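Side-chain contacts in ATP-dependent helicase FUN30 (PDB 5GN1), which uses the energy of ATP hydrolysis to remodel nucleosomes, promoting DNA end resection at double-strand breaks and supporting heterochromatin organization: residues A110-L115 with S209-V214; P255-S260 with I268-A273. All blocks are in the same frame, centred on the assembly; numbering follows the deposited sequence.

Contact 1. Residues A110-L115 with S209-V214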
ATOM      1  N   ALA A 110       4.284   5.069   5.029  1.00 18.94           N
ATOM      2  CA  ALA A 110       3.693   5.732   6.189  1.00 19.95           C
ATOM      3  C   ALA A 110       2.534   6.645   5.784  1.00 18.39           C
ATOM      4  O   ALA A 110       1.579   6.804   6.547  1.00 22.90           O
ATOM      5  CB  ALA A 110       4.774   6.518   6.952  1.00 19.58           C
ATOM      6  N   SER A 111       2.590   7.231   4.588  1.00 18.91           N
ATOM      7  CA  SER A 111       1.457   7.989   4.064  1.00 20.29           C
ATOM      8  C   SER A 111       0.232   7.116   3.779  1.00 24.73           C
ATOM      9  O   SER A 111      -0.863   7.656   3.590  1.00 22.33           O
ATOM     10  CB  SER A 111       1.857   8.699   2.768  1.00 19.53           C
ATOM     11  OG  SER A 111       3.062   9.436   2.914  1.00 24.42           O
ATOM     12  N   LEU A 112       0.395   5.790   3.705  1.00 20.26           N
ATOM     13  CA  LEU A 112      -0.677   4.863   3.339  1.00 20.05           C
ATOM     14  C   LEU A 112      -1.334   4.198   4.538  1.00 21.66           C
ATOM     15  O   LEU A 112      -2.563   4.242   4.672  1.00 19.75           O
ATOM     16  CB  LEU A 112      -0.137   3.780   2.391  1.00 14.83           C
ATOM     17  CG  LEU A 112       0.423   4.351   1.102  1.00 20.14           C
ATOM     18  CD1 LEU A 112       1.023   3.260   0.196  1.00 20.04           C
ATOM     19  CD2 LEU A 112      -0.667   5.157   0.394  1.00 25.19           C
ATOM     20  N   HIS A 113      -0.546   3.541   5.399  1.00 16.15           N
ATOM     21  CA  HIS A 113      -1.127   2.725   6.454  1.00 16.36           C
ATOM     22  C   HIS A 113      -0.111   2.317   7.516  1.00 20.02           C
ATOM     23  O   HIS A 113       0.971   1.811   7.183  1.00 22.19           O
ATOM     24  CB  HIS A 113      -1.768   1.468   5.852  1.00 17.27           C
ATOM     25  CG  HIS A 113      -2.897   0.943   6.670  1.00 20.57           C
ATOM     26  ND1 HIS A 113      -2.713   0.417   7.928  1.00 18.49           N
ATOM     27  CD2 HIS A 113      -4.228   0.892   6.426  1.00 17.10           C
ATOM     28  CE1 HIS A 113      -3.883   0.061   8.428  1.00 21.00           C
ATOM     29  NE2 HIS A 113      -4.818   0.348   7.539  1.00 21.50           N
ATOM     30  N   PRO A 114      -0.423   2.529   8.800  1.00 23.84           N
ATOM     31  CA  PRO A 114       0.484   2.078   9.875  1.00 26.77           C
ATOM     32  C   PRO A 114       0.812   0.606   9.832  1.00 25.60           C
ATOM     33  O   PRO A 114       1.911   0.216  10.253  1.00 21.39           O
ATOM     34  CB  PRO A 114      -0.295   2.416  11.153  1.00 22.78           C
ATOM     35  CG  PRO A 114      -1.152   3.592  10.772  1.00 21.27           C
ATOM     36  CD  PRO A 114      -1.510   3.388   9.305  1.00 21.73           C
ATOM     37  N   LEU A 115      -0.110  -0.241   9.370  1.00 19.47           N
ATOM     38  CA  LEU A 115       0.160  -1.673   9.433  1.00 22.50           C
ATOM     39  C   LEU A 115       1.148  -2.131   8.379  1.00 23.31           C
ATOM     40  O   LEU A 115       1.385  -3.331   8.270  1.00 20.63           O
ATOM     41  CB  LEU A 115      -1.138  -2.479   9.298  1.00 20.85           C
ATOM     42  CG  LEU A 115      -2.173  -2.242  10.409  1.00 21.77           C
ATOM     43  CD1 LEU A 115      -3.373  -3.192  10.243  1.00 23.64           C
ATOM     44  CD2 LEU A 115      -1.540  -2.366  11.797  1.00 23.80           C
ATOM     45  N   SER A 209      -3.767  -0.171  -6.459  1.00 19.86           N
ATOM     46  CA  SER A 209      -2.623   0.156  -5.617  1.00 19.75           C
ATOM     47  C   SER A 209      -1.349  -0.414  -6.219  1.00 21.42           C
ATOM     48  O   SER A 209      -1.356  -1.487  -6.828  1.00 19.95           O
ATOM     49  CB  SER A 209      -2.769  -0.383  -4.180  1.00 19.97           C
ATOM     50  OG  SER A 209      -1.614  -0.054  -3.418  1.00 24.50           O
ATOM     51  N   LEU A 210      -0.247   0.310  -6.025  1.00 22.54           N
ATOM     52  CA  LEU A 210       1.062  -0.188  -6.429  1.00 28.18           C
ATOM     53  C   LEU A 210       1.633  -1.187  -5.437  1.00 25.98           C
ATOM     54  O   LEU A 210       2.682  -1.779  -5.714  1.00 24.53           O
ATOM     55  CB  LEU A 210       2.052   0.972  -6.608  1.00 22.87           C
ATOM     56  CG  LEU A 210       1.987   1.690  -7.961  1.00 28.51           C
ATOM     57  CD1 LEU A 210       2.845   2.944  -7.957  1.00 33.49           C
ATOM     58  CD2 LEU A 210       2.417   0.757  -9.083  1.00 26.45           C
ATOM     59  N   PHE A 211       0.962  -1.401  -4.308  1.00 21.51           N
ATOM     60  CA  PHE A 211       1.475  -2.216  -3.213  1.00 22.75           C
ATOM     61  C   PHE A 211       0.525  -3.382  -2.991  1.00 19.73           C
ATOM     62  O   PHE A 211      -0.637  -3.171  -2.626  1.00 17.62           O
ATOM     63  CB  PHE A 211       1.597  -1.393  -1.924  1.00 22.45           C
ATOM     64  CG  PHE A 211       2.611  -0.289  -1.989  1.00 27.14           C
ATOM     65  CD1 PHE A 211       2.252   0.983  -2.412  1.00 24.31           C
ATOM     66  CD2 PHE A 211       3.929  -0.516  -1.600  1.00 30.28           C
ATOM     67  CE1 PHE A 211       3.197   2.011  -2.465  1.00 28.52           C
ATOM     68  CE2 PHE A 211       4.877   0.502  -1.639  1.00 33.64           C
ATOM     69  CZ  PHE A 211       4.512   1.767  -2.075  1.00 34.84           C
ATOM     70  N   THR A 212       1.015  -4.608  -3.194  1.00 20.07           N
ATOM     71  CA  THR A 212       0.194  -5.769  -2.853  1.00 21.91           C
ATOM     72  C   THR A 212      -0.095  -5.839  -1.362  1.00 20.29           C
ATOM     73  O   THR A 212      -1.157  -6.330  -0.961  1.00 18.54           O
ATOM     74  CB  THR A 212       0.861  -7.068  -3.318  1.00 29.01           C
ATOM     75  OG1 THR A 212       2.225  -7.091  -2.888  1.00 31.45           O
ATOM     76  CG2 THR A 212       0.796  -7.185  -4.837  1.00 33.98           C
ATOM     77  N   GLN A 213       0.827  -5.340  -0.525  1.00 20.66           N
ATOM     78  CA  GLN A 213       0.575  -5.276   0.917  1.00 19.09           C
ATOM     79  C   GLN A 213      -0.631  -4.404   1.242  1.00 18.92           C
ATOM     80  O   GLN A 213      -1.373  -4.677   2.199  1.00 17.48           O
ATOM     81  CB  GLN A 213       1.799  -4.729   1.641  1.00 22.44           C
ATOM     82  CG  GLN A 213       3.029  -5.609   1.663  1.00 27.12           C
ATOM     83  CD  GLN A 213       4.222  -4.850   2.236  1.00 33.43           C
ATOM     84  OE1 GLN A 213       4.709  -3.884   1.637  1.00 37.85           O
ATOM     85  NE2 GLN A 213       4.683  -5.270   3.401  1.00 32.94           N
ATOM     86  N   VAL A 214      -0.815  -3.319   0.490  1.00 15.43           N
ATOM     87  CA  VAL A 214      -2.013  -2.502   0.664  1.00 16.10           C
ATOM     88  C   VAL A 214      -3.261  -3.277   0.254  1.00 14.83           C
ATOM     89  O   VAL A 214      -4.282  -3.219   0.944  1.00 16.83           O
ATOM     90  CB  VAL A 214      -1.873  -1.175  -0.106  1.00 16.28           C
ATOM     91  CG1 VAL A 214      -3.238  -0.466  -0.248  1.00 20.13           C
ATOM     92  CG2 VAL A 214      -0.854  -0.263   0.590  1.00 19.56           C
TER
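Leu112 reaches across to Phe211 and Val214 with one methyl group, and that methyl makes the close contacts. Its CD1 lies 3.7 Å from Phe211 CE1 and equally close to the neighbouring CD1 of the ring, which it approaches obliquely. The two side chains cross at about a right angle. From the helix that begins just after Phe211, which holds the N-cap position, Val214 offers CG2 to the same leucine methyl, with Leu112 CD1 and Val214 CG2 4.0 Å apart. An extended leucine suits this place: with CD2 turned aside and CD1 anti to CA (chi2 177°), the side chain stretches from the loop toward the helix start. The branched valine presents a methyl without needing length, and the broad Phe211 ring also touches Met105 and Arg108 of helix 100-110.

Farther out the packing gives way to partly exposed residues, Leu210 and Gln213, which turn to other neighbours. His113, although buried, takes little part in the contact: ND1 accepts from Leu115 N within its own segment at 3.0 Å, the donor almost in the ring plane, while NE2 bonds to Trp181 O. Bonded at both nitrogens, the imidazole has its rotation fixed, and with ND1 accepting it is consistent with a proton on NE2. Ser209 closes an ST turn, its OG accepting from Phe211 N at 3.0 Å, and Asp280 binds the same hydroxyl and Leu210 N. The small apolar joint therefore links the loop after helix 100-110 to the first turn of a helix of the RecA-like domain by dispersion and the hydrophobic effect, while hydrogen bonds within each segment and to its surroundings set the backbones that present it.

Contact 2. Residues P255-S260 with I268-A273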
ATOM      1  N   PRO A 255     -19.701  -4.773  -5.497  1.00 19.04           N
ATOM      2  CA  PRO A 255     -19.471  -3.405  -5.977  1.00 19.93           C
ATOM      3  C   PRO A 255     -18.020  -3.092  -6.302  1.00 20.24           C
ATOM      4  O   PRO A 255     -17.772  -2.100  -7.002  1.00 19.21           O
ATOM      5  CB  PRO A 255     -19.983  -2.540  -4.817  1.00 17.97           C
ATOM      6  CG  PRO A 255     -19.748  -3.418  -3.590  1.00 19.49           C
ATOM      7  CD  PRO A 255     -20.064  -4.813  -4.069  1.00 19.22           C
ATOM      8  N   ILE A 256     -17.060  -3.899  -5.839  1.00 16.46           N
ATOM      9  CA  ILE A 256     -15.655  -3.489  -5.778  1.00 18.83           C
ATOM     10  C   ILE A 256     -14.764  -4.536  -6.424  1.00 19.56           C
ATOM     11  O   ILE A 256     -14.889  -5.733  -6.136  1.00 16.27           O
ATOM     12  CB  ILE A 256     -15.185  -3.250  -4.334  1.00 17.81           C
ATOM     13  CG1 ILE A 256     -16.005  -2.145  -3.686  1.00 18.92           C
ATOM     14  CG2 ILE A 256     -13.690  -2.877  -4.309  1.00 16.30           C
ATOM     15  CD1 ILE A 256     -15.602  -1.891  -2.256  1.00 17.19           C
ATOM     16  N   PHE A 257     -13.836  -4.073  -7.261  1.00 15.99           N
ATOM     17  CA  PHE A 257     -12.727  -4.860  -7.793  1.00 17.55           C
ATOM     18  C   PHE A 257     -11.442  -4.169  -7.350  1.00 19.67           C
ATOM     19  O   PHE A 257     -11.237  -2.993  -7.668  1.00 18.65           O
ATOM     20  CB  PHE A 257     -12.794  -4.926  -9.321  1.00 14.91           C
ATOM     21  CG  PHE A 257     -12.335  -6.234  -9.907  1.00 19.49           C
ATOM     22  CD1 PHE A 257     -11.255  -6.907  -9.382  1.00 22.27           C
ATOM     23  CD2 PHE A 257     -13.005  -6.797 -10.986  1.00 21.73           C
ATOM     24  CE1 PHE A 257     -10.837  -8.123  -9.940  1.00 23.86           C
ATOM     25  CE2 PHE A 257     -12.589  -8.002 -11.539  1.00 22.62           C
ATOM     26  CZ  PHE A 257     -11.506  -8.662 -11.008  1.00 21.04           C
ATOM     27  N   ILE A 258     -10.586  -4.874  -6.603  1.00 17.47           N
ATOM     28  CA  ILE A 258      -9.301  -4.317  -6.198  1.00 17.53           C
ATOM     29  C   ILE A 258      -8.208  -4.951  -7.052  1.00 18.18           C
ATOM     30  O   ILE A 258      -8.221  -6.166  -7.299  1.00 18.99           O
ATOM     31  CB  ILE A 258      -9.036  -4.491  -4.685  1.00 15.67           C
ATOM     32  CG1 ILE A 258      -8.758  -5.952  -4.312  1.00 21.12           C
ATOM     33  CG2 ILE A 258     -10.189  -3.910  -3.848  1.00 16.62           C
ATOM     34  CD1 ILE A 258      -8.440  -6.124  -2.824  1.00 22.04           C
ATOM     35  N   LEU A 259      -7.288  -4.118  -7.550  1.00 18.28           N
ATOM     36  CA  LEU A 259      -6.293  -4.542  -8.531  1.00 19.16           C
ATOM     37  C   LEU A 259      -4.963  -3.868  -8.255  1.00 20.98           C
ATOM     38  O   LEU A 259      -4.909  -2.783  -7.666  1.00 16.21           O
ATOM     39  CB  LEU A 259      -6.678  -4.179  -9.982  1.00 18.28           C
ATOM     40  CG  LEU A 259      -8.034  -4.615 -10.535  1.00 21.55           C
ATOM     41  CD1 LEU A 259      -8.989  -3.450 -10.507  1.00 17.48           C
ATOM     42  CD2 LEU A 259      -7.864  -5.135 -11.974  1.00 19.53           C
ATOM     43  N   SER A 260      -3.884  -4.513  -8.699  0.63 21.17           N
ATOM     44  CA  SER A 260      -2.608  -3.813  -8.764  0.63 21.15           C
ATOM     45  C   SER A 260      -2.628  -2.853  -9.948  0.63 20.37           C
ATOM     46  O   SER A 260      -3.246  -3.118 -10.981  0.63 21.06           O
ATOM     47  CB  SER A 260      -1.437  -4.790  -8.895  0.63 22.76           C
ATOM     48  OG  SER A 260      -1.623  -5.675  -9.981  0.63 24.20           O
ATOM     49  N   ILE A 268      -7.286  -5.796 -19.808  1.00 26.36           N
ATOM     50  CA  ILE A 268      -8.579  -6.294 -19.349  1.00 29.73           C
ATOM     51  C   ILE A 268      -9.602  -5.178 -19.481  1.00 27.64           C
ATOM     52  O   ILE A 268      -9.272  -3.985 -19.454  1.00 26.89           O
ATOM     53  CB  ILE A 268      -8.520  -6.835 -17.902  1.00 26.71           C
ATOM     54  CG1 ILE A 268      -8.095  -5.737 -16.926  1.00 26.95           C
ATOM     55  CG2 ILE A 268      -7.579  -8.029 -17.813  1.00 30.19           C
ATOM     56  CD1 ILE A 268      -7.841  -6.242 -15.518  1.00 30.43           C
ATOM     57  N   ASN A 269     -10.865  -5.576 -19.612  1.00 24.05           N
ATOM     58  CA  ASN A 269     -11.976  -4.674 -19.900  1.00 21.59           C
ATOM     59  C   ASN A 269     -12.960  -4.718 -18.735  1.00 19.65           C
ATOM     60  O   ASN A 269     -13.612  -5.740 -18.514  1.00 18.74           O
ATOM     61  CB  ASN A 269     -12.652  -5.079 -21.211  1.00 24.94           C
ATOM     62  CG  ASN A 269     -13.683  -4.071 -21.671  1.00 29.41           C
ATOM     63  OD1 ASN A 269     -14.505  -3.613 -20.885  1.00 26.63           O
ATOM     64  ND2 ASN A 269     -13.631  -3.708 -22.947  1.00 29.79           N
ATOM     65  N   LEU A 270     -13.092  -3.607 -18.011  1.00 19.96           N
ATOM     66  CA  LEU A 270     -13.926  -3.549 -16.809  1.00 19.01           C
ATOM     67  C   LEU A 270     -14.941  -2.418 -16.897  1.00 18.85           C
ATOM     68  O   LEU A 270     -15.152  -1.678 -15.932  1.00 16.58           O
ATOM     69  CB  LEU A 270     -13.056  -3.405 -15.545  1.00 12.94           C
ATOM     70  CG  LEU A 270     -12.126  -4.598 -15.303  1.00 22.32           C
ATOM     71  CD1 LEU A 270     -11.082  -4.343 -14.218  1.00 19.50           C
ATOM     72  CD2 LEU A 270     -12.959  -5.809 -14.979  1.00 20.79           C
ATOM     73  N   VAL A 271     -15.645  -2.298 -18.034  1.00 20.19           N
ATOM     74  CA  VAL A 271     -16.546  -1.160 -18.227  1.00 19.92           C
ATOM     75  C   VAL A 271     -17.810  -1.260 -17.383  1.00 18.96           C
ATOM     76  O   VAL A 271     -18.619  -0.329 -17.373  1.00 20.97           O
ATOM     77  CB  VAL A 271     -16.934  -0.942 -19.705  1.00 21.19           C
ATOM     78  CG1 VAL A 271     -15.698  -0.587 -20.536  1.00 22.31           C
ATOM     79  CG2 VAL A 271     -17.665  -2.142 -20.276  1.00 22.12           C
ATOM     80  N   CYS A 272     -18.000  -2.365 -16.660  1.00 20.19           N
ATOM     81  CA  CYS A 272     -19.156  -2.400 -15.769  1.00 19.82           C
ATOM     82  C   CYS A 272     -18.964  -1.533 -14.527  1.00 19.99           C
ATOM     83  O   CYS A 272     -19.914  -1.374 -13.753  1.00 22.96           O
ATOM     84  CB  CYS A 272     -19.486  -3.839 -15.365  1.00 19.61           C
ATOM     85  SG  CYS A 272     -18.107  -4.744 -14.662  1.00 24.33           S
ATOM     86  N   ALA A 273     -17.769  -0.988 -14.308  1.00 17.48           N
ATOM     87  CA  ALA A 273     -17.539   0.032 -13.293  1.00 15.34           C
ATOM     88  C   ALA A 273     -17.344   1.380 -13.981  1.00 19.57           C
ATOM     89  O   ALA A 273     -16.747   1.440 -15.054  1.00 18.60           O
ATOM     90  CB  ALA A 273     -16.294  -0.302 -12.460  1.00 16.20           C
TER
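In the RecA-like C-terminal ATPase lobe, strand 256-260 of the parallel sheet is covered by the loop that leads on to strand 275-278, and this contact is where the loop's apolar residues close over the strand. Phe257 and Leu259, two residues apart, both face the loop. Leu259 CD2 receives two methyls: Ile268 CD1 at 3.7 Å and Leu270 CD1 at 4.0 Å, each meeting it tip to tip. The other branch of Leu270 goes to the aromatic ring, its CD2 standing 4.1 Å from Phe257 CE2, with the two side chains crossing at about a right angle. A forked leucine suits this place because its two methyls serve both strand residues at once. Ile268 places CG1 between its backbone N and carbonyl carbon (chi1 60°), a tight rotamer from which CD1 extends to Leu259.

Helix 241-250 adds to the packing: Phe248 meets the Phe257 ring edge-to-face, and Ile245 touches Ile268. A type I turn from Leu270 to Ala273 then reverses the chain. Between these two segments the attraction is one of dispersion and exclusion of water, while polar bonds of the loop go to Tyr249 and Arg294.

How the contacts relate
Contacts 1 and 2 lie about 20 Å apart, centre to centre, yet they meet through the parallel sheet, in which strands 205-209 and 256-260 are neighbours. Ser209 N lies 3.1 Å from Leu259 O, a probable hydrogen bond that ties the start of segment 209-214 to the strand of contact 2. Contact 1 is about 2 Å from the centre of the chain and joins the preceding helical region to the RecA-like domain, whereas contact 2, about 18 Å from that centre, packs a loop within the domain. Leu215, Glu219 and Leu222 of helix 212-224, whose start serves contact 1, also touch Ile258 on strand 256-260.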